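PDB 5C3Q: thymine dioxygenase from Neurospora crassa, which binds 2-oxoglutarate, thymine and a metal ion in a double-stranded beta-helix fold and probably hydroxylates the methyl group of thymine. Local coordinates for residues A[37-40]-A[41-45]. Sequence-based numbering, arbitrary orientation.
Sequences AILH and GFQTA
His-40 and Thr-44 meet one helical turn apart, the threonine methyl CG2 standing over one face of the imidazole, 4.0 Å from its centroid and 20° off the ring normal, a CH-pi contact offset toward the rim. With chi1 at 53°, the Thr-44 hydroxyl sits between its own backbone N and carbonyl carbon, where OG1 turns back to donate a hydrogen bond to His-40 O at 2.7 Å. One residue back along the helix, Gln-43 crosses Leu-39 at a slant, its amide against the leucine's branch: CD lies 3.7 Å from Leu-39 CG, while NE2 comes near both leucine methyls. Putting an alanine at Gln-43 would probably leave this side of Leu-39 without its amide cover. The backbone of the same pair is joined by a hydrogen bond from Gln-43 N to Leu-39 O, 2.9 Å, part of the i to i+4 pattern in the last turns of helix 28-44, which packs beside the main sheet of the double-stranded beta-helix fold. On the buried side, Ile-38 and Phe-42 point the same way, side by side, with Ile-38 CG2 3.5 Å from ring carbon CE2 of Phe-42. Both also touch Ile-48 of strand 47-51 and helix 147-173.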
ATOM      1  N   ALA A  37      10.895  14.188 -11.249  1.00 22.71           N
ATOM      2  CA  ALA A  37       9.588  13.744 -11.748  1.00 22.55           C
ATOM      3  C   ALA A  37       8.863  12.895 -10.702  1.00 21.86           C
ATOM      4  O   ALA A  37       7.658  13.046 -10.495  1.00 21.63           O
ATOM      5  CB  ALA A  37       9.747  12.959 -13.044  1.00 22.87           C
ATOM      6  N   ILE A  38       9.611  12.004 -10.054  1.00 21.22           N
ATOM      7  CA  ILE A  38       9.088  11.189  -8.960  1.00 20.88           C
ATOM      8  C   ILE A  38       8.583  12.089  -7.831  1.00 20.45           C
ATOM      9  O   ILE A  38       7.447  11.955  -7.389  1.00 20.43           O
ATOM     10  CB  ILE A  38      10.154  10.199  -8.441  1.00 20.74           C
ATOM     11  CG1 ILE A  38      10.399   9.102  -9.487  1.00 21.04           C
ATOM     12  CG2 ILE A  38       9.736   9.580  -7.114  1.00 20.64           C
ATOM     13  CD1 ILE A  38      11.660   8.288  -9.265  1.00 21.22           C
ATOM     14  N   LEU A  39       9.431  13.010  -7.380  1.00 20.77           N
ATOM     15  CA  LEU A  39       9.055  13.944  -6.322  1.00 20.47           C
ATOM     16  C   LEU A  39       7.836  14.790  -6.702  1.00 20.51           C
ATOM     17  O   LEU A  39       6.920  14.946  -5.906  1.00 19.98           O
ATOM     18  CB  LEU A  39      10.224  14.858  -5.961  1.00 20.71           C
ATOM     19  CG  LEU A  39       9.926  15.895  -4.872  1.00 20.83           C
ATOM     20  CD1 LEU A  39       9.512  15.224  -3.570  1.00 20.47           C
ATOM     21  CD2 LEU A  39      11.123  16.802  -4.651  1.00 21.45           C
ATOM     22  N   HIS A  40       7.826  15.327  -7.917  1.00 21.15           N
ATOM     23  CA  HIS A  40       6.705  16.145  -8.373  1.00 21.73           C
ATOM     24  C   HIS A  40       5.393  15.357  -8.324  1.00 21.02           C
ATOM     25  O   HIS A  40       4.358  15.900  -7.937  1.00 20.88           O
ATOM     26  CB  HIS A  40       6.957  16.680  -9.780  1.00 23.05           C
ATOM     27  CG  HIS A  40       5.909  17.636 -10.255  1.00 24.02           C
ATOM     28  ND1 HIS A  40       5.834  18.938  -9.810  1.00 25.02           N
ATOM     29  CD2 HIS A  40       4.887  17.477 -11.125  1.00 24.52           C
ATOM     30  CE1 HIS A  40       4.814  19.542 -10.389  1.00 25.25           C
ATOM     31  NE2 HIS A  40       4.222  18.678 -11.192  1.00 25.39           N
ATOM     32  N   GLY A  41       5.448  14.079  -8.698  1.00 20.81           N
ATOM     33  CA  GLY A  41       4.295  13.178  -8.584  1.00 20.43           C
ATOM     34  C   GLY A  41       3.776  13.049  -7.158  1.00 19.97           C
ATOM     35  O   GLY A  41       2.570  13.143  -6.918  1.00 20.06           O
ATOM     36  N   PHE A  42       4.684  12.839  -6.209  1.00 19.91           N
ATOM     37  CA  PHE A  42       4.297  12.743  -4.799  1.00 19.72           C
ATOM     38  C   PHE A  42       3.778  14.078  -4.251  1.00 19.97           C
ATOM     39  O   PHE A  42       2.902  14.092  -3.393  1.00 19.95           O
ATOM     40  CB  PHE A  42       5.454  12.233  -3.934  1.00 19.68           C
ATOM     41  CG  PHE A  42       5.796  10.776  -4.149  1.00 19.89           C
ATOM     42  CD1 PHE A  42       4.809   9.798  -4.128  1.00 19.87           C
ATOM     43  CD2 PHE A  42       7.114  10.382  -4.354  1.00 20.09           C
ATOM     44  CE1 PHE A  42       5.122   8.464  -4.315  1.00 20.00           C
ATOM     45  CE2 PHE A  42       7.433   9.049  -4.542  1.00 20.43           C
ATOM     46  CZ  PHE A  42       6.438   8.086  -4.519  1.00 20.19           C
ATOM     47  N   GLN A  43       4.310  15.191  -4.751  1.00 20.16           N
ATOM     48  CA  GLN A  43       3.904  16.521  -4.281  1.00 20.50           C
ATOM     49  C   GLN A  43       2.555  16.996  -4.828  1.00 20.45           C
ATOM     50  O   GLN A  43       2.000  17.967  -4.321  1.00 20.65           O
ATOM     51  CB  GLN A  43       4.969  17.571  -4.633  1.00 21.19           C
ATOM     52  CG  GLN A  43       6.271  17.440  -3.855  1.00 21.40           C
ATOM     53  CD  GLN A  43       7.323  18.438  -4.305  1.00 22.03           C
ATOM     54  OE1 GLN A  43       7.340  18.855  -5.456  1.00 22.96           O
ATOM     55  NE2 GLN A  43       8.215  18.811  -3.402  1.00 22.41           N
ATOM     56  N   THR A  44       2.033  16.330  -5.854  1.00 20.40           N
ATOM     57  CA  THR A  44       0.823  16.791  -6.532  1.00 20.56           C
ATOM     58  C   THR A  44      -0.294  15.762  -6.395  1.00 20.09           C
ATOM     59  O   THR A  44      -1.329  16.044  -5.787  1.00 19.96           O
ATOM     60  CB  THR A  44       1.107  17.113  -8.013  1.00 21.38           C
ATOM     61  OG1 THR A  44       1.729  15.990  -8.649  1.00 21.19           O
ATOM     62  CG2 THR A  44       2.033  18.321  -8.117  1.00 22.00           C
ATOM     63  N   ALA A  45      -0.070  14.563  -6.925  1.00 19.59           N
ATOM     64  CA  ALA A  45      -1.068  13.490  -6.886  1.00 18.94           C
ATOM     65  C   ALA A  45      -0.954  12.603  -5.649  1.00 18.62           C
ATOM     66  O   ALA A  45      -1.940  12.002  -5.224  1.00 18.27           O
ATOM     67  CB  ALA A  45      -0.955  12.632  -8.134  1.00 19.17           C
TER